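Local coordinates for protein leucyl aminopeptidase (Trypanosoma brucei brucei, PDB 5NTD) that probably removes leucine and other N-terminal residues from peptides as a metal-dependent M17 aminopeptidase, here with manganese and the inhibitor bestatin bound, at residues Phe440-Cys445 / Gly471-Gly476; Pro451-Asn456 / Asn462-Arg467. All coordinates share one frame; numbering follows the deposited sequence.

Contact 1: Phe440-Cys445 / Gly471-Gly476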
# COMPACT_ATOMS: atom_id res chain seq x y z
N PHE G 440 -12.32 -28.08 -12.59
CA PHE G 440 -12.67 -28.50 -11.22
C PHE G 440 -13.83 -27.67 -10.71
O PHE G 440 -13.92 -26.48 -11.01
CB PHE G 440 -11.46 -28.38 -10.30
CG PHE G 440 -11.64 -29.09 -9.01
CD1 PHE G 440 -11.53 -30.50 -8.95
CD2 PHE G 440 -12.06 -28.42 -7.89
CE1 PHE G 440 -11.75 -31.18 -7.77
CE2 PHE G 440 -12.32 -29.09 -6.71
CZ PHE G 440 -12.15 -30.47 -6.64
N PRO G 441 -14.77 -28.29 -9.98
CA PRO G 441 -15.92 -27.51 -9.54
C PRO G 441 -15.64 -26.52 -8.43
O PRO G 441 -14.76 -26.74 -7.58
CB PRO G 441 -16.90 -28.54 -9.01
CG PRO G 441 -16.21 -29.84 -9.03
CD PRO G 441 -14.82 -29.67 -9.50
N VAL G 442 -16.39 -25.43 -8.47
CA VAL G 442 -16.49 -24.52 -7.34
C VAL G 442 -17.88 -24.60 -6.75
O VAL G 442 -18.81 -25.02 -7.40
CB VAL G 442 -16.10 -23.09 -7.64
CG1 VAL G 442 -14.65 -23.01 -8.08
CG2 VAL G 442 -17.01 -22.47 -8.69
N LEU G 443 -17.98 -24.16 -5.49
CA LEU G 443 -19.24 -24.25 -4.73
C LEU G 443 -20.43 -23.68 -5.51
O LEU G 443 -20.39 -22.56 -5.94
CB LEU G 443 -19.13 -23.53 -3.40
CG LEU G 443 -20.39 -23.46 -2.54
CD1 LEU G 443 -20.74 -24.83 -2.00
CD2 LEU G 443 -20.17 -22.48 -1.39
N TYR G 444 -21.46 -24.50 -5.66
CA TYR G 444 -22.78 -24.06 -6.10
C TYR G 444 -23.72 -24.03 -4.91
O TYR G 444 -24.13 -25.04 -4.38
CB TYR G 444 -23.36 -24.98 -7.19
CG TYR G 444 -24.69 -24.50 -7.73
CD1 TYR G 444 -24.73 -23.51 -8.71
CD2 TYR G 444 -25.90 -25.04 -7.28
CE1 TYR G 444 -25.92 -23.05 -9.21
CE2 TYR G 444 -27.12 -24.57 -7.78
CZ TYR G 444 -27.11 -23.59 -8.73
OH TYR G 444 -28.28 -23.11 -9.24
N CYS G 445 -24.06 -22.82 -4.52
CA CYS G 445 -24.93 -22.57 -3.35
C CYS G 445 -25.58 -21.18 -3.42
O CYS G 445 -25.27 -20.31 -2.62
CB CYS G 445 -24.15 -22.75 -2.06
SG CYS G 445 -25.25 -22.97 -0.65
N GLY G 471 -15.76 -16.44 -4.02
CA GLY G 471 -15.70 -15.42 -5.07
C GLY G 471 -15.92 -15.93 -6.49
O GLY G 471 -16.48 -15.25 -7.31
N VAL G 472 -15.42 -17.11 -6.77
CA VAL G 472 -15.60 -17.69 -8.11
C VAL G 472 -17.10 -17.95 -8.28
O VAL G 472 -17.68 -17.68 -9.31
CB VAL G 472 -14.84 -19.00 -8.31
CG1 VAL G 472 -14.95 -19.43 -9.78
CG2 VAL G 472 -13.38 -18.88 -7.93
N SER G 473 -17.69 -18.50 -7.22
CA SER G 473 -19.08 -18.90 -7.22
C SER G 473 -20.02 -17.70 -7.35
O SER G 473 -20.96 -17.69 -8.14
CB SER G 473 -19.40 -19.68 -5.96
OG SER G 473 -18.52 -20.78 -5.79
N CYS G 474 -19.75 -16.69 -6.56
CA CYS G 474 -20.58 -15.47 -6.54
C CYS G 474 -20.60 -14.77 -7.91
O CYS G 474 -21.64 -14.29 -8.34
CB CYS G 474 -20.14 -14.48 -5.46
SG CYS G 474 -20.65 -15.00 -3.80
N ALA G 475 -19.47 -14.73 -8.58
CA ALA G 475 -19.43 -14.15 -9.95
C ALA G 475 -20.34 -14.95 -10.90
O ALA G 475 -21.05 -14.40 -11.72
CB ALA G 475 -18.03 -14.08 -10.48
N GLY G 476 -20.30 -16.26 -10.74
CA GLY G 476 -21.17 -17.15 -11.51
C GLY G 476 -22.62 -16.88 -11.18
O GLY G 476 -23.46 -16.72 -12.07

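Contact 2: Pro451-Asn456 / Asn462-Arg467. With BES (2-(3-amino-2-hydroxy-4-phenyl-butyrylamino)-4-methyl-pentanoic acid), chain B.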
# COMPACT_ATOMS: atom_id res chain seq x y z
N PRO G 451 -27.31 -13.09 -1.06
CA PRO G 451 -27.25 -11.94 -0.13
C PRO G 451 -26.06 -11.02 -0.33
O PRO G 451 -26.10 -9.85 0.07
CB PRO G 451 -27.17 -12.59 1.25
CG PRO G 451 -27.54 -14.02 1.06
CD PRO G 451 -27.17 -14.37 -0.34
N GLU G 452 -25.01 -11.53 -0.96
CA GLU G 452 -23.81 -10.71 -1.20
C GLU G 452 -24.03 -9.56 -2.18
O GLU G 452 -23.24 -8.62 -2.22
CB GLU G 452 -22.66 -11.57 -1.71
CG GLU G 452 -22.13 -12.54 -0.65
CD GLU G 452 -21.48 -11.85 0.54
OE1 GLU G 452 -21.18 -10.64 0.45
OE2 GLU G 452 -21.26 -12.52 1.56
N PHE G 453 -25.11 -9.64 -2.94
CA PHE G 453 -25.36 -8.65 -3.98
C PHE G 453 -26.50 -7.67 -3.67
O PHE G 453 -27.02 -7.04 -4.58
CB PHE G 453 -25.59 -9.37 -5.33
CG PHE G 453 -24.38 -10.06 -5.85
CD1 PHE G 453 -23.38 -9.36 -6.51
CD2 PHE G 453 -24.20 -11.42 -5.67
CE1 PHE G 453 -22.24 -10.01 -6.98
CE2 PHE G 453 -23.08 -12.07 -6.14
CZ PHE G 453 -22.09 -11.37 -6.80
N LYS G 454 -26.87 -7.55 -2.40
CA LYS G 454 -27.97 -6.64 -2.00
C LYS G 454 -27.55 -5.19 -2.33
O LYS G 454 -26.40 -4.80 -2.14
CB LYS G 454 -28.40 -6.80 -0.52
N SER G 455 -28.49 -4.44 -2.86
CA SER G 455 -28.30 -3.02 -3.20
C SER G 455 -29.39 -2.18 -2.55
O SER G 455 -30.53 -2.60 -2.47
CB SER G 455 -28.33 -2.84 -4.72
OG SER G 455 -28.41 -1.48 -5.10
N ASN G 456 -29.03 -0.98 -2.13
CA ASN G 456 -30.03 -0.03 -1.62
C ASN G 456 -31.07 0.42 -2.68
O ASN G 456 -32.25 0.56 -2.39
CB ASN G 456 -29.38 1.25 -1.10
CG ASN G 456 -28.70 1.07 0.26
OD1 ASN G 456 -29.09 0.22 1.04
ND2 ASN G 456 -27.70 1.90 0.53
N ASN G 462 -23.05 -5.36 -8.65
CA ASN G 462 -22.15 -6.22 -9.41
C ASN G 462 -20.96 -6.78 -8.63
O ASN G 462 -20.06 -7.35 -9.21
CB ASN G 462 -21.64 -5.51 -10.66
CG ASN G 462 -20.49 -4.59 -10.38
OD1 ASN G 462 -20.47 -3.87 -9.37
ND2 ASN G 462 -19.55 -4.55 -11.30
N LEU G 463 -20.94 -6.54 -7.33
CA LEU G 463 -19.83 -6.98 -6.52
C LEU G 463 -20.27 -7.35 -5.14
O LEU G 463 -21.05 -6.67 -4.51
CB LEU G 463 -18.75 -5.91 -6.42
CG LEU G 463 -17.41 -6.35 -5.79
CD1 LEU G 463 -16.66 -7.26 -6.73
CD2 LEU G 463 -16.51 -5.18 -5.44
N MET G 464 -19.70 -8.42 -4.65
CA MET G 464 -19.99 -8.96 -3.30
C MET G 464 -19.62 -7.96 -2.20
O MET G 464 -18.58 -7.35 -2.26
CB MET G 464 -19.23 -10.24 -3.03
CG MET G 464 -19.41 -11.32 -4.08
SD MET G 464 -17.76 -11.95 -4.51
CE MET G 464 -17.45 -10.70 -5.79
N GLU G 465 -20.49 -7.82 -1.23
CA GLU G 465 -20.21 -7.06 -0.00
C GLU G 465 -18.99 -7.65 0.71
O GLU G 465 -18.10 -6.92 1.10
CB GLU G 465 -21.44 -7.07 0.93
CG GLU G 465 -21.30 -6.36 2.29
CD GLU G 465 -20.81 -4.91 2.18
OE1 GLU G 465 -21.03 -4.25 1.14
OE2 GLU G 465 -20.18 -4.41 3.13
N ARG G 466 -18.93 -8.96 0.79
CA ARG G 466 -17.78 -9.69 1.36
C ARG G 466 -17.08 -10.52 0.27
O ARG G 466 -17.65 -11.46 -0.26
CB ARG G 466 -18.20 -10.60 2.51
CG ARG G 466 -19.02 -9.88 3.57
CD ARG G 466 -19.50 -10.80 4.67
NE ARG G 466 -20.41 -11.83 4.19
CZ ARG G 466 -21.02 -12.74 4.95
NH1 ARG G 466 -20.83 -12.78 6.27
NH2 ARG G 466 -21.82 -13.64 4.40
N ARG G 467 -15.83 -10.19 -0.01
CA ARG G 467 -15.08 -10.81 -1.12
C ARG G 467 -14.44 -12.15 -0.74
O ARG G 467 -13.98 -12.91 -1.59
CB ARG G 467 -14.05 -9.84 -1.67
CG ARG G 467 -14.67 -8.52 -2.18
CD ARG G 467 -14.18 -7.98 -3.53
NE ARG G 467 -13.24 -6.84 -3.56
CZ ARG G 467 -12.23 -6.67 -4.42
NH1 ARG G 467 -11.90 -7.62 -5.30
NH2 ARG G 467 -11.50 -5.56 -4.35
N2 BES B . -10.52 -9.97 -16.18
C1 BES B . -10.39 -9.89 -14.73
C6 BES B . -10.09 -11.26 -14.06
C7 BES B . -8.67 -11.74 -14.05
C8 BES B . -8.14 -12.41 -15.14
C12 BES B . -7.87 -11.56 -12.93
C9 BES B . -6.82 -12.86 -15.13
C11 BES B . -6.54 -12.01 -12.91
C10 BES B . -6.01 -12.66 -14.02
C2 BES B . -11.70 -9.27 -14.21
O2 BES B . -12.35 -8.36 -15.15
C3 BES B . -11.38 -8.48 -12.97
O3 BES B . -11.06 -7.29 -13.21
N1 BES B . -11.54 -9.16 -11.83
C4 BES B . -11.31 -8.64 -10.51
C13 BES B . -12.58 -8.05 -9.90
C14 BES B . -12.34 -7.15 -8.69
C15 BES B . -11.23 -6.11 -8.79
C16 BES B . -13.61 -6.38 -8.39
C5 BES B . -10.85 -9.72 -9.59
O1 BES B . -9.95 -9.43 -8.79
O4 BES B . -11.36 -10.83 -9.64

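Contact 1: Phe440-Cys445 / Gly471-Gly476
Ser473, on the first turn of helix 471-480, donates its hydroxyl to the backbone oxygen of Leu443, and this single bond carries the polar half of the contact. OG lies 2.6 Å from Leu443 O, within the carbonyl plane and on a lone pair, with a C=O...OG angle of 130°. The serine torsion explains the reach: OG stands beside its own backbone N (chi1 -54°), which directs it off the helix flank to the passing chain. The CB of Leu443 rests 3.7 Å from the same OG, while the rest of that side chain runs on to His449.

Beside the bond lies a small apolar patch. Val442 and Val472 meet nearly at right angles, CG2 of Val442 standing 3.8 Å from CG1 of Val472 and its CG1 touching the same methyl a little farther off. CG2 of Val442 also packs on Ser473 OG at 3.7 Å, linking the two halves.

In the fold, this is where the chain leaves strand 439-441, the outer strand, within this chain, beside 415-419, with which it runs parallel, and runs past the first turn of helix 471-480. Backbone bonds from Phe440 and Val442 to Leu417 fix the strand end. Helix 404-410 borders both valines, through Thr410 for Val442 and through Ala405 and Ala409 for Val472. Farther along, Tyr444 O accepts a bond from Ser112 of a second subunit.

Contact 2: Pro451-Asn456 / Asn462-Arg467
Glu452 and Arg466 form the charged part of this contact, a salt bridge whose nearly coplanar groups lie 26° apart. The guanidinium presents its NE edge to a single carboxylate oxygen: Glu452 OE2 lies 2.8 Å from Arg466 NE, on the syn lone pair, and 3.1 Å from NH2, which approaches nearly along the C-O direction with a more bent bond. Asn469 ND2 also binds OE2, so three N-H donors meet that atom, which would be expected to favour the ionised acid.

Backbone N-H groups supply the next set of bonds. Arg466 N reaches Glu452 OE1 at 2.8 Å, again on the syn side but tilted 32° out of the carboxylate plane. Glu452 O receives Glu465 N at 3.0 Å, and the CA-H of Met464 leans on the same oxygen. A bend at chi2 (-66°) brings the carboxylate to Arg466 N and its guanidinium, while the carbonyl of the same residue takes Glu465 N.

Van der Waals packing completes the contact. Phe453 sets its ring edge against the peptide joining Asn462 to Leu463, CE1 lying 3.7 Å from Leu463 N; its CZ makes an apolar contact with Met464 CG at 3.8 Å, the two side chains running alongside each other. From the same loop Leu463 CD1 touches bestatin C16 at 3.6 Å, and the Arg467 guanidinium lays a face over that methyl, lining the inhibitor pocket.

Residues 457-461, ending in strand 460-461, join the two segments, while Phe453 and Met464 both pack on Cys474 of helix 471-480 and on Arg375 of helix 374-387.

Overall arrangement
Both contacts belong to the catalytic domain, their centres about 15 Å apart, and contact 2 is nested within the loop that contact 1 closes. The chain runs from the end of strand 439-441 through the rest of 440-445 into helix 446-449, folds 451-456 onto 462-467 by way of the short strand 460-461, and returns as helix 471-480. That helix is the shared element: one flank receives 440-445, while Cys474 packs against Phe453 and Met464 of contact 2. Contact 1 thus ties the excursion to the sheet, and contact 2 includes the part of it, at Leu463 and Arg467, that borders bestatin. Each also touches a second subunit, so the pocket-lining loop is built close to an interface of the hexamer.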